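Local coordinates for putative cathepsin d (Ixodes ricinus, PDB 5N7Q), which probably cleaves peptide bonds as a pepsin-like aspartic endopeptidase, and is captured here in its mature form with the inhibitor pepstatin A, at residues Y6-L10 against Y19-S23; A98-Q103 against N143-L149; L127-S131 against R328-R332; Q153-Y159 against E171-I177. All coordinates share one frame; numbering follows the deposited sequence. Where two conformers were deposited one is given.

Contact 1 of 4, residues Y6-L10 against Y19-S23; sequences YPEPL and YGPIS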
loop_
_atom_site.group_PDB
_atom_site.type_symbol
_atom_site.label_atom_id
_atom_site.label_comp_id
_atom_site.label_asym_id
_atom_site.label_seq_id
_atom_site.Cartn_x
_atom_site.Cartn_y
_atom_site.Cartn_z
ATOM N N TYR A 6 -10.982 5.416 14.428
ATOM C CA TYR A 6 -11.498 6.148 13.254
ATOM C C TYR A 6 -11.479 5.224 12.040
ATOM O O TYR A 6 -10.412 4.969 11.488
ATOM C CB TYR A 6 -10.689 7.435 12.966
ATOM C CG TYR A 6 -10.465 8.243 14.215
ATOM C CD1 TYR A 6 -11.429 9.128 14.694
ATOM C CD2 TYR A 6 -9.302 8.084 14.926
ATOM C CE1 TYR A 6 -11.212 9.842 15.858
ATOM C CE2 TYR A 6 -9.058 8.794 16.086
ATOM C CZ TYR A 6 -10.006 9.680 16.548
ATOM O OH TYR A 6 -9.758 10.359 17.744
ATOM N N PRO A 7 -12.656 4.693 11.641
ATOM C CA PRO A 7 -12.701 3.826 10.461
ATOM C C PRO A 7 -12.667 4.624 9.180
ATOM O O PRO A 7 -13.513 5.503 8.981
ATOM C CB PRO A 7 -14.030 3.058 10.621
ATOM C CG PRO A 7 -14.867 3.949 11.450
ATOM C CD PRO A 7 -13.970 4.760 12.312
ATOM N N GLU A 8 -11.710 4.326 8.313
ATOM C CA GLU A 8 -11.586 4.996 7.052
ATOM C C GLU A 8 -11.995 4.021 5.928
ATOM O O GLU A 8 -11.284 3.050 5.657
ATOM C CB GLU A 8 -10.158 5.480 6.845
ATOM C CG GLU A 8 -9.835 5.993 5.439
ATOM C CD GLU A 8 -10.504 7.286 5.050
ATOM O OE1 GLU A 8 -11.205 7.879 5.901
ATOM O OE2 GLU A 8 -10.310 7.729 3.882
ATOM N N PRO A 9 -13.147 4.263 5.298
ATOM C CA PRO A 9 -13.610 3.344 4.255
ATOM C C PRO A 9 -12.879 3.522 2.951
ATOM O O PRO A 9 -12.663 4.659 2.524
ATOM C CB PRO A 9 -15.078 3.720 4.092
ATOM C CG PRO A 9 -15.087 5.174 4.382
ATOM C CD PRO A 9 -14.102 5.388 5.480
ATOM N N LEU A 10 -12.529 2.415 2.303
ATOM C CA LEU A 10 -11.823 2.405 1.018
ATOM C C LEU A 10 -12.687 1.922 -0.148
ATOM O O LEU A 10 -13.564 1.065 0.017
ATOM C CB LEU A 10 -10.574 1.523 1.083
ATOM C CG LEU A 10 -9.628 1.826 2.238
ATOM C CD1 LEU A 10 -8.521 0.778 2.292
ATOM C CD2 LEU A 10 -9.043 3.227 2.095
ATOM N N TYR A 19 -8.380 3.434 -2.270
ATOM C CA TYR A 19 -8.297 4.841 -1.879
ATOM C C TYR A 19 -9.511 5.260 -1.103
ATOM O O TYR A 19 -10.589 4.643 -1.203
ATOM C CB TYR A 19 -8.113 5.730 -3.112
ATOM C CG TYR A 19 -9.060 5.410 -4.230
ATOM C CD1 TYR A 19 -8.747 4.389 -5.130
ATOM C CD2 TYR A 19 -10.247 6.130 -4.429
ATOM C CE1 TYR A 19 -9.582 4.058 -6.164
ATOM C CE2 TYR A 19 -11.092 5.804 -5.496
ATOM C CZ TYR A 19 -10.745 4.761 -6.338
ATOM O OH TYR A 19 -11.498 4.366 -7.424
ATOM N N GLY A 20 -9.331 6.290 -0.281
ATOM C CA GLY A 20 -10.406 6.749 0.597
ATOM C C GLY A 20 -10.444 8.257 0.758
ATOM O O GLY A 20 -9.485 8.961 0.411
ATOM N N PRO A 21 -11.536 8.759 1.290
ATOM C CA PRO A 21 -11.706 10.186 1.466
ATOM C C PRO A 21 -10.957 10.820 2.638
ATOM O O PRO A 21 -10.835 10.234 3.704
ATOM C CB PRO A 21 -13.211 10.312 1.686
ATOM C CG PRO A 21 -13.553 9.056 2.406
ATOM C CD PRO A 21 -12.743 8.019 1.698
ATOM N N ILE A 22 -10.474 12.038 2.393
ATOM C CA ILE A 22 -9.951 12.898 3.460
ATOM C C ILE A 22 -10.427 14.297 3.155
ATOM O O ILE A 22 -10.861 14.565 2.054
ATOM C CB ILE A 22 -8.401 12.873 3.621
ATOM C CG1 ILE A 22 -7.659 13.475 2.413
ATOM C CG2 ILE A 22 -7.916 11.450 3.913
ATOM C CD1 ILE A 22 -6.159 13.679 2.612
ATOM N N SER A 23 -10.313 15.167 4.142
ATOM C CA SER A 23 -10.427 16.599 3.853
ATOM C C SER A 23 -9.281 17.358 4.426
ATOM O O SER A 23 -8.619 16.915 5.382
ATOM C CB SER A 23 -11.759 17.185 4.343
ATOM O OG SER A 23 -11.814 17.362 5.744
#
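Glu8 reaches out from strand 6-10 and sets its carboxylate against Pro21. Its CG is anti to the backbone N (chi1 170°), and the chain then bends at chi2 (69°), which swings the acid group over to the second strand. OE2 does most of the touching. Glu8 OE2 lies 2.6 Å from Pro21 O. It also sits beside the proline ring, with Glu8 OE2 3.3 Å from Pro21 CD. The two side chains pass alongside, running in opposite senses. The segments belong to the beta hairpin of strands 6-13 and 17-24, at the start of the bilobal pepsin-like fold. Here the hairpin splays apart: the N-to-C directions of the two short strands are 130° apart, and no backbone hydrogen bond joins 6-10 to 19-23. A CA-H...O contact from Leu10 CA to Tyr19 O, 3.4 Å, marks the closer end. Gly20 lies across from Leu10. It has no side chain, and on the side where one would point lie Glu8 OE2 and Pro9 O, the latter 3.6 Å from Gly20 CA. Leu10 extends its CD2 branch over the peptide between Tyr19 and Gly20, with CD2 3.9 Å from Gly20 N. Pro9 O also meets the proline ring, 3.5 Å from Pro21 CD. Beyond the pair, the Glu8 side chain touches Phe35 of strand 29-36 and Phe174 of strand 170-174.

Contact 2 of 4, residues A98-Q103 against N143-L149; sequences AKVSGQ and NMMKQGL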
loop_
_atom_site.group_PDB
_atom_site.type_symbol
_atom_site.label_atom_id
_atom_site.label_comp_id
_atom_site.label_asym_id
_atom_site.label_seq_id
_atom_site.Cartn_x
_atom_site.Cartn_y
_atom_site.Cartn_z
ATOM N N ALA A 98 -11.677 12.309 13.046
ATOM C CA ALA A 98 -10.389 12.767 13.549
ATOM C C ALA A 98 -10.037 14.094 12.890
ATOM O O ALA A 98 -10.095 14.191 11.675
ATOM C CB ALA A 98 -9.292 11.756 13.276
ATOM N N LYS A 99 -9.662 15.063 13.709
ATOM C CA LYS A 99 -9.212 16.388 13.251
ATOM C C LYS A 99 -7.748 16.527 13.604
ATOM O O LYS A 99 -7.395 16.722 14.768
ATOM C CB LYS A 99 -9.995 17.508 13.931
ATOM C CG LYS A 99 -11.496 17.364 13.858
ATOM C CD LYS A 99 -12.095 18.010 12.630
ATOM C CE LYS A 99 -13.611 18.106 12.744
ATOM N NZ LYS A 99 -14.150 19.326 12.085
ATOM N N VAL A 100 -6.906 16.427 12.598
ATOM C CA VAL A 100 -5.461 16.387 12.794
ATOM C C VAL A 100 -4.954 17.782 12.475
ATOM O O VAL A 100 -4.809 18.152 11.311
ATOM C CB VAL A 100 -4.781 15.351 11.871
ATOM C CG1 VAL A 100 -3.293 15.243 12.219
ATOM C CG2 VAL A 100 -5.490 14.006 11.975
ATOM N N SER A 101 -4.714 18.555 13.523
ATOM C CA SER A 101 -4.204 19.924 13.378
ATOM C C SER A 101 -2.755 20.013 12.867
ATOM O O SER A 101 -1.915 19.121 13.110
ATOM C CB SER A 101 -4.315 20.678 14.709
ATOM O OG SER A 101 -5.678 20.804 15.111
ATOM N N GLY A 102 -2.454 21.099 12.162
ATOM C CA GLY A 102 -1.071 21.407 11.809
ATOM C C GLY A 102 -0.369 20.319 11.021
ATOM O O GLY A 102 0.776 19.969 11.323
ATOM N N GLN A 103 -1.050 19.799 10.002
ATOM C CA GLN A 103 -0.538 18.680 9.223
ATOM C C GLN A 103 0.201 19.162 7.961
ATOM O O GLN A 103 -0.413 19.759 7.072
ATOM C CB GLN A 103 -1.669 17.720 8.828
ATOM C CG GLN A 103 -1.220 16.548 7.959
ATOM C CD GLN A 103 -0.169 15.699 8.652
ATOM O OE1 GLN A 103 -0.367 15.334 9.808
ATOM N NE2 GLN A 103 0.949 15.432 7.982
ATOM N N ASN A 143 1.344 12.452 13.625
ATOM C CA ASN A 143 0.657 13.651 14.125
ATOM C C ASN A 143 -0.592 13.276 14.962
ATOM O O ASN A 143 -0.827 13.858 16.027
ATOM C CB ASN A 143 0.291 14.554 12.946
ATOM C CG ASN A 143 0.319 16.024 13.291
ATOM O OD1 ASN A 143 0.776 16.424 14.369
ATOM N ND2 ASN A 143 -0.180 16.842 12.379
ATOM N N MET A 144 -1.339 12.264 14.525
ATOM C CA MET A 144 -2.434 11.704 15.316
ATOM C C MET A 144 -1.929 11.228 16.672
ATOM O O MET A 144 -2.541 11.544 17.710
ATOM C CB MET A 144 -3.109 10.560 14.570
ATOM C CG MET A 144 -3.887 11.028 13.358
ATOM S SD MET A 144 -4.520 9.681 12.348
ATOM C CE MET A 144 -6.097 9.383 13.123
ATOM N N MET A 145 -0.831 10.486 16.691
ATOM C CA MET A 145 -0.260 10.014 17.956
ATOM C C MET A 145 0.177 11.161 18.855
ATOM O O MET A 145 -0.115 11.162 20.055
ATOM C CB MET A 145 0.925 9.089 17.718
ATOM C CG MET A 145 0.529 7.753 17.113
ATOM S SD MET A 145 1.890 6.577 17.165
ATOM C CE MET A 145 3.111 7.488 16.236
ATOM N N LYS A 146 0.863 12.137 18.275
ATOM C CA LYS A 146 1.298 13.331 19.042
ATOM C C LYS A 146 0.121 14.058 19.690
ATOM O O LYS A 146 0.216 14.510 20.838
ATOM C CB LYS A 146 2.043 14.296 18.125
ATOM C CG LYS A 146 3.491 13.949 17.877
ATOM C CD LYS A 146 4.120 14.900 16.865
ATOM C CE LYS A 146 5.593 14.603 16.564
ATOM N NZ LYS A 146 5.903 13.178 16.210
ATOM N N GLN A 147 -1.001 14.124 18.973
ATOM C CA GLN A 147 -2.210 14.788 19.463
ATOM C C GLN A 147 -3.103 13.883 20.343
ATOM O O GLN A 147 -4.202 14.294 20.733
ATOM C CB GLN A 147 -2.986 15.365 18.271
ATOM C CG GLN A 147 -2.162 16.437 17.567
ATOM C CD GLN A 147 -2.770 16.959 16.281
ATOM O OE1 GLN A 147 -3.965 17.185 16.199
ATOM N NE2 GLN A 147 -1.922 17.229 15.286
ATOM N N GLY A 148 -2.625 12.660 20.618
ATOM C CA GLY A 148 -3.301 11.707 21.469
ATOM C C GLY A 148 -4.608 11.182 20.943
ATOM O O GLY A 148 -5.422 10.631 21.710
ATOM N N LEU A 149 -4.811 11.252 19.631
ATOM C CA LEU A 149 -6.121 10.939 19.061
ATOM C C LEU A 149 -6.467 9.450 19.071
ATOM O O LEU A 149 -7.624 9.100 18.922
ATOM C CB LEU A 149 -6.215 11.464 17.630
ATOM C CG LEU A 149 -5.971 12.964 17.465
ATOM C CD1 LEU A 149 -6.078 13.343 16.005
ATOM C CD2 LEU A 149 -6.952 13.751 18.324
#
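The side-chain amide of Gln147 grips the backbone of Ser101 at two points. Ser101 N donates to Gln147 OE1 over 3.1 Å, arriving in the carbonyl plane on a lone pair. Gln147 NE2 returns a bond to Ser101 O at 2.9 Å. One carboxamide thus serves both the N-H and the C=O of a single residue, just before the chain turns a corner at Gly102. Gln147 is extended beyond CG (chi2 173°), which carries the amide out from the helix end to the strand. Asn143 adds a second polar group one helical turn earlier. Asn143 ND2 donates to Gln103 OE1, 3.0 Å; the donor stands well above the carbonyl plane, and the two amide planes are 72° apart. The same nitrogen makes weak bonds to Ser101 O and Gly102 O. Ser101 O therefore receives two donors. Asn143 OD1 takes a weak bond from Gln147 NE2, which ties the two amides together. Gln103 NE2 is satisfied by Val138 O. The contact packs the end of helix 140-146 against strand 98-101, which pairs with strand 82-95, away from the predicted active site. The helix ends in a Schellman motif: Gly148 has positive phi (66°), with bonds from Leu149 N to Met144 O and from Gly148 N to Met145 O. This puts Leu149 back against the strand. Val100 divides its two methyls. CG1 lies 3.5 Å from Asn143 ND2; CG2 packs 3.7 Å from Met144 CG, with the two side chains at about a right angle. Leu149 CD1 touches the same branch, Val100 CG2, at 4.1 Å, and Ala98 CB faces the end of Met144.

Contact 3 of 4, residues L127-S131 against R328-R332; sequences LAYPS and RDQDR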
loop_
_atom_site.group_PDB
_atom_site.type_symbol
_atom_site.label_atom_id
_atom_site.label_comp_id
_atom_site.label_asym_id
_atom_site.label_seq_id
_atom_site.Cartn_x
_atom_site.Cartn_y
_atom_site.Cartn_z
ATOM N N LEU A 127 1.835 6.169 5.337
ATOM C CA LEU A 127 1.665 5.560 6.650
ATOM C C LEU A 127 2.912 4.808 7.124
ATOM O O LEU A 127 2.857 4.064 8.132
ATOM C CB LEU A 127 0.462 4.612 6.636
ATOM C CG LEU A 127 -0.919 5.246 6.452
ATOM C CD1 LEU A 127 -1.943 4.154 6.218
ATOM C CD2 LEU A 127 -1.290 6.086 7.681
ATOM N N ALA A 128 4.044 5.071 6.467
ATOM C CA ALA A 128 5.339 4.497 6.860
ATOM C C ALA A 128 5.930 5.291 8.014
ATOM O O ALA A 128 5.334 6.251 8.507
ATOM C CB ALA A 128 6.284 4.456 5.675
ATOM N N TYR A 129 7.082 4.856 8.490
ATOM C CA TYR A 129 7.753 5.525 9.597
ATOM C C TYR A 129 8.252 6.907 9.187
ATOM O O TYR A 129 8.605 7.137 8.037
ATOM C CB TYR A 129 8.930 4.694 10.083
ATOM C CG TYR A 129 8.527 3.509 10.966
ATOM C CD1 TYR A 129 8.426 3.665 12.358
ATOM C CD2 TYR A 129 8.287 2.255 10.419
ATOM C CE1 TYR A 129 8.063 2.573 13.174
ATOM C CE2 TYR A 129 7.936 1.177 11.213
ATOM C CZ TYR A 129 7.861 1.345 12.597
ATOM O OH TYR A 129 7.522 0.242 13.397
ATOM N N PRO A 130 8.363 7.818 10.154
ATOM C CA PRO A 130 8.758 9.180 9.796
ATOM C C PRO A 130 10.212 9.303 9.374
ATOM O O PRO A 130 10.579 10.318 8.767
ATOM C CB PRO A 130 8.521 9.962 11.098
ATOM C CG PRO A 130 8.585 8.898 12.197
ATOM C CD PRO A 130 7.949 7.715 11.564
ATOM N N SER A 131 11.045 8.318 9.713
ATOM C CA SER A 131 12.431 8.311 9.285
ATOM C C SER A 131 12.579 8.470 7.764
ATOM O O SER A 131 13.585 9.020 7.318
ATOM C CB SER A 131 13.096 7.025 9.732
ATOM O OG SER A 131 12.426 5.907 9.133
ATOM N N ARG A 328 2.596 0.735 16.154
ATOM C CA ARG A 328 3.665 1.681 16.470
ATOM C C ARG A 328 3.990 1.676 17.952
ATOM O O ARG A 328 5.049 2.173 18.335
ATOM C CB ARG A 328 3.318 3.127 16.033
ATOM C CG ARG A 328 3.343 3.295 14.520
ATOM C CD ARG A 328 4.764 3.310 13.940
ATOM N NE ARG A 328 5.522 4.437 14.490
ATOM C CZ ARG A 328 5.518 5.674 13.998
ATOM N NH1 ARG A 328 4.797 5.967 12.924
ATOM N NH2 ARG A 328 6.188 6.648 14.617
ATOM N N ASP A 329 3.144 1.102 18.809
ATOM C CA ASP A 329 3.496 1.010 20.248
ATOM C C ASP A 329 4.623 0.007 20.476
ATOM O O ASP A 329 5.504 0.209 21.311
ATOM C CB ASP A 329 2.277 0.600 21.065
ATOM C CG ASP A 329 1.319 1.762 21.270
ATOM O OD1 ASP A 329 1.823 2.891 21.507
ATOM O OD2 ASP A 329 0.095 1.525 21.205
ATOM N N GLN A 330 4.605 -1.077 19.709
ATOM C CA GLN A 330 5.593 -2.148 19.878
ATOM C C GLN A 330 6.478 -2.385 18.647
ATOM O O GLN A 330 7.339 -3.261 18.687
ATOM C CB GLN A 330 4.922 -3.454 20.266
ATOM C CG GLN A 330 4.132 -3.355 21.556
ATOM C CD GLN A 330 3.779 -4.705 22.116
ATOM O OE1 GLN A 330 4.657 -5.552 22.326
ATOM N NE2 GLN A 330 2.506 -4.917 22.385
ATOM N N ASP A 331 6.323 -1.569 17.602
ATOM C CA ASP A 331 7.080 -1.705 16.355
ATOM C C ASP A 331 7.014 -3.152 15.827
ATOM O O ASP A 331 8.007 -3.870 15.757
ATOM C CB ASP A 331 8.544 -1.258 16.561
ATOM C CG ASP A 331 8.681 0.266 16.653
ATOM O OD1 ASP A 331 7.917 0.997 15.975
ATOM O OD2 ASP A 331 9.534 0.769 17.427
ATOM N N ARG A 332 5.797 -3.575 15.544
ATOM C CA ARG A 332 5.562 -4.932 15.046
ATOM C C ARG A 332 4.403 -4.894 14.046
ATOM O O ARG A 332 3.627 -3.935 13.972
ATOM C CB ARG A 332 5.287 -5.884 16.207
ATOM C CG ARG A 332 4.002 -5.601 16.962
ATOM C CD ARG A 332 3.842 -6.443 18.198
ATOM N NE ARG A 332 2.563 -6.128 18.835
ATOM C CZ ARG A 332 1.918 -6.911 19.692
ATOM N NH1 ARG A 332 2.440 -8.067 20.086
ATOM N NH2 ARG A 332 0.772 -6.487 20.201
HETATM O O HOH W 1 2.967 4.783 10.968
#
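Tyr129 overlaps one face of the Arg328 guanidinium, with Tyr129 CD1 3.7 Å above the plane of that group and offset toward its rim. The overlap is not parallel: ring and guanidinium planes are 40° apart. Arg328 is bent at both chi2 (-74°) and chi3 (-61°), and the folded chain brings its CD to 3.5 Å from Tyr129 CE1. Pro130 adds a second neighbour, its CD 3.7 Å from Arg328 NH2. The tyrosine hydroxyl continues past the arginine. Tyr129 OH donates to Asp331 OD1 over 2.7 Å. The acid oxygen lies at the ring edge, and the hydroxyl meets it from above the carboxylate plane. The other oxygen, Asp331 OD2, forms a salt bridge with Lys194. A water also links the two segments: it accepts from Arg328 NH1 at the guanidinium edge and donates to Leu127 O. Arg328 NH1 also has Asp142 as its salt-bridge partner. The loop 127-131 follows strand 123-126 and leads to helix 140-146, which meets Arg328 through Phe141 and Met145. The segment 328-332 turns between strands 322-327 and 332-337, with a G1 beta bulge that sets Asp331 and Arg332 opposite Asp327.

Contact 4 of 4, residues Q153-Y159 against E171-I177; sequences QNVFSVY and EVLFGGI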
loop_
_atom_site.group_PDB
_atom_site.type_symbol
_atom_site.label_atom_id
_atom_site.label_comp_id
_atom_site.label_asym_id
_atom_site.label_seq_id
_atom_site.Cartn_x
_atom_site.Cartn_y
_atom_site.Cartn_z
ATOM N N GLN A 153 -3.889 3.196 22.072
ATOM C CA GLN A 153 -3.849 2.130 21.085
ATOM C C GLN A 153 -3.301 2.691 19.773
ATOM O O GLN A 153 -4.057 2.966 18.831
ATOM C CB GLN A 153 -5.252 1.527 20.949
ATOM C CG GLN A 153 -5.441 0.415 19.920
ATOM C CD GLN A 153 -4.548 -0.805 20.127
ATOM O OE1 GLN A 153 -3.395 -0.688 20.543
ATOM N NE2 GLN A 153 -5.069 -1.991 19.801
ATOM N N ASN A 154 -1.980 2.838 19.715
ATOM C CA ASN A 154 -1.306 3.477 18.588
ATOM C C ASN A 154 -0.969 2.444 17.507
ATOM O O ASN A 154 0.192 2.153 17.218
ATOM C CB ASN A 154 -0.079 4.262 19.030
ATOM C CG ASN A 154 -0.434 5.374 19.977
ATOM O OD1 ASN A 154 -1.181 6.293 19.624
ATOM N ND2 ASN A 154 0.056 5.282 21.209
ATOM N N VAL A 155 -2.036 1.906 16.937
ATOM C CA VAL A 155 -1.974 0.962 15.825
ATOM C C VAL A 155 -2.991 1.368 14.788
ATOM O O VAL A 155 -3.929 2.103 15.070
ATOM C CB VAL A 155 -2.282 -0.498 16.283
ATOM C CG1 VAL A 155 -1.497 -0.866 17.537
ATOM C CG2 VAL A 155 -3.781 -0.753 16.431
ATOM N N PHE A 156 -2.787 0.896 13.556
ATOM C CA PHE A 156 -3.836 0.946 12.550
ATOM C C PHE A 156 -3.879 -0.396 11.849
ATOM O O PHE A 156 -2.858 -1.070 11.709
ATOM C CB PHE A 156 -3.686 2.125 11.574
ATOM C CG PHE A 156 -2.406 2.147 10.797
ATOM C CD1 PHE A 156 -2.303 1.471 9.582
ATOM C CD2 PHE A 156 -1.269 2.805 11.277
ATOM C CE1 PHE A 156 -1.122 1.479 8.867
ATOM C CE2 PHE A 156 -0.081 2.819 10.542
ATOM C CZ PHE A 156 -0.016 2.138 9.336
ATOM N N SER A 157 -5.084 -0.802 11.486
ATOM C CA SER A 157 -5.312 -2.120 10.921
ATOM C C SER A 157 -6.023 -2.040 9.570
ATOM O O SER A 157 -6.966 -1.265 9.418
ATOM C CB SER A 157 -6.157 -2.953 11.863
ATOM O OG SER A 157 -5.529 -3.066 13.127
ATOM N N VAL A 158 -5.557 -2.817 8.592
ATOM C CA VAL A 158 -6.001 -2.691 7.213
ATOM C C VAL A 158 -6.691 -3.959 6.686
ATOM O O VAL A 158 -6.150 -5.045 6.735
ATOM C CB VAL A 158 -4.820 -2.326 6.280
ATOM C CG1 VAL A 158 -5.328 -2.187 4.850
ATOM C CG2 VAL A 158 -4.087 -1.065 6.757
ATOM N N TYR A 159 -7.932 -3.776 6.250
ATOM C CA TYR A 159 -8.707 -4.758 5.526
ATOM C C TYR A 159 -8.789 -4.332 4.067
ATOM O O TYR A 159 -9.219 -3.197 3.792
ATOM C CB TYR A 159 -10.128 -4.839 6.133
ATOM C CG TYR A 159 -11.120 -5.551 5.253
ATOM C CD1 TYR A 159 -10.921 -6.872 4.876
ATOM C CD2 TYR A 159 -12.237 -4.885 4.749
ATOM C CE1 TYR A 159 -11.790 -7.516 4.016
ATOM C CE2 TYR A 159 -13.143 -5.533 3.921
ATOM C CZ TYR A 159 -12.915 -6.847 3.559
ATOM O OH TYR A 159 -13.793 -7.485 2.700
ATOM N N GLU A 171 -10.890 -1.045 4.454
ATOM C CA GLU A 171 -10.894 -0.130 5.586
ATOM C C GLU A 171 -9.500 0.036 6.115
ATOM O O GLU A 171 -8.794 -0.946 6.267
ATOM C CB GLU A 171 -11.787 -0.666 6.702
ATOM C CG GLU A 171 -11.748 0.134 7.991
ATOM C CD GLU A 171 -12.652 -0.452 9.050
ATOM O OE1 GLU A 171 -13.829 -0.043 9.034
ATOM O OE2 GLU A 171 -12.229 -1.349 9.823
ATOM N N VAL A 172 -9.136 1.269 6.451
ATOM C CA VAL A 172 -8.016 1.497 7.367
ATOM C C VAL A 172 -8.617 1.922 8.699
ATOM O O VAL A 172 -9.284 2.948 8.748
ATOM C CB VAL A 172 -7.017 2.553 6.857
ATOM C CG1 VAL A 172 -5.862 2.651 7.832
ATOM C CG2 VAL A 172 -6.483 2.222 5.459
ATOM N N LEU A 173 -8.404 1.134 9.748
ATOM C CA LEU A 173 -8.925 1.464 11.071
ATOM C C LEU A 173 -7.836 2.107 11.892
ATOM O O LEU A 173 -6.890 1.445 12.326
ATOM C CB LEU A 173 -9.464 0.222 11.762
ATOM C CG LEU A 173 -10.071 0.450 13.150
ATOM C CD1 LEU A 173 -11.286 1.342 13.060
ATOM C CD2 LEU A 173 -10.484 -0.891 13.720
ATOM N N PHE A 174 -7.967 3.406 12.115
ATOM C CA PHE A 174 -6.985 4.133 12.919
ATOM C C PHE A 174 -7.274 4.000 14.414
ATOM O O PHE A 174 -8.342 4.413 14.863
ATOM C CB PHE A 174 -6.951 5.608 12.497
ATOM C CG PHE A 174 -6.393 5.814 11.112
ATOM C CD1 PHE A 174 -5.026 5.861 10.919
ATOM C CD2 PHE A 174 -7.209 5.897 10.004
ATOM C CE1 PHE A 174 -4.491 6.003 9.647
ATOM C CE2 PHE A 174 -6.679 6.057 8.729
ATOM C CZ PHE A 174 -5.324 6.122 8.558
ATOM N N GLY A 175 -6.337 3.419 15.164
ATOM C CA GLY A 175 -6.510 3.303 16.613
ATOM C C GLY A 175 -7.254 2.068 17.064
ATOM O O GLY A 175 -7.771 2.007 18.166
ATOM N N GLY A 176 -7.288 1.038 16.230
ATOM C CA GLY A 176 -7.925 -0.198 16.655
ATOM C C GLY A 176 -7.623 -1.386 15.767
ATOM O O GLY A 176 -7.044 -1.230 14.667
ATOM N N ILE A 177 -8.019 -2.563 16.253
ATOM C CA ILE A 177 -7.945 -3.841 15.521
ATOM C C ILE A 177 -9.340 -4.430 15.576
ATOM O O ILE A 177 -9.840 -4.645 16.665
ATOM C CB ILE A 177 -6.969 -4.842 16.201
ATOM C CG1 ILE A 177 -5.586 -4.230 16.454
ATOM C CG2 ILE A 177 -6.875 -6.114 15.370
ATOM C CD1 ILE A 177 -4.662 -5.094 17.310
HETATM O O HOH W 2 -9.738 -2.608 9.717
#
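This beta hairpin, strands 155-160 and 170-174, is part of the six-stranded antiparallel sheet that joins the two lobes in pepsin-like proteases. Strand 6-13 borders it on one side and strand 322-327 on the other. Ser157-Leu173 and Tyr159-Glu171 are hydrogen-bonded pairs; Phe156-Phe174 and Val158-Val172 are non-hydrogen-bonded. The bond from Leu173 N to Ser157 O is short and almost straight, 2.8 Å with 178° at the hydrogen. A type II beta turn spans Leu173 to Gly176. Gly175 N donates to Val155 O at 2.7 Å. Ser157 reaches the turn with its hydroxyl: OG is anti to the carbonyl carbon (chi1 -58°) and donates to Gly176 O over 2.8 Å. Ile177 CG1 lies against the same hydroxyl oxygen and also packs 3.9 Å from Val155 CG2. On the face opposite Ser157 and Leu173, Phe156 runs alongside Val172 in the same sense, with Phe156 CD1 4.1 Å from Val172 CG1. The same methyl covers one face of the Phe174 ring, near its rim. Phe174 CD1 in turn rests 4.0 Å from Phe156 CB. Phe141 of helix 140-146 makes a T-shaped (edge-to-face) stack with the Phe156 ring. On the face of Ser157 and Glu171 a water donates twice, to Ser157 O at 3.1 Å and to Glu171 OE2 at 2.8 Å.

In the fold
Contact 4 touches the other three. Strand 6-13 of contact 1 pairs with strand 170-174 through Glu8 N and Val172 O, 2.8 Å apart. Contact 1 meets contact 2 where Tyr6 OH lies 2.7 Å from Leu149 O. Contact 2 reaches contact 4 through Met144 CE, 3.9 Å from Phe174 CB. Contact 3 joins contact 4 through Arg328 N and Asn154 O, 3.0 Å apart, and Met145 of contact 2 packs on Arg328. Contact 3 also comes near the predicted catalytic pair: the Ala128 side chain is about 7 Å from that of Asp36 and about 8 Å from that of Asp227. Contact 2 lies away from this site.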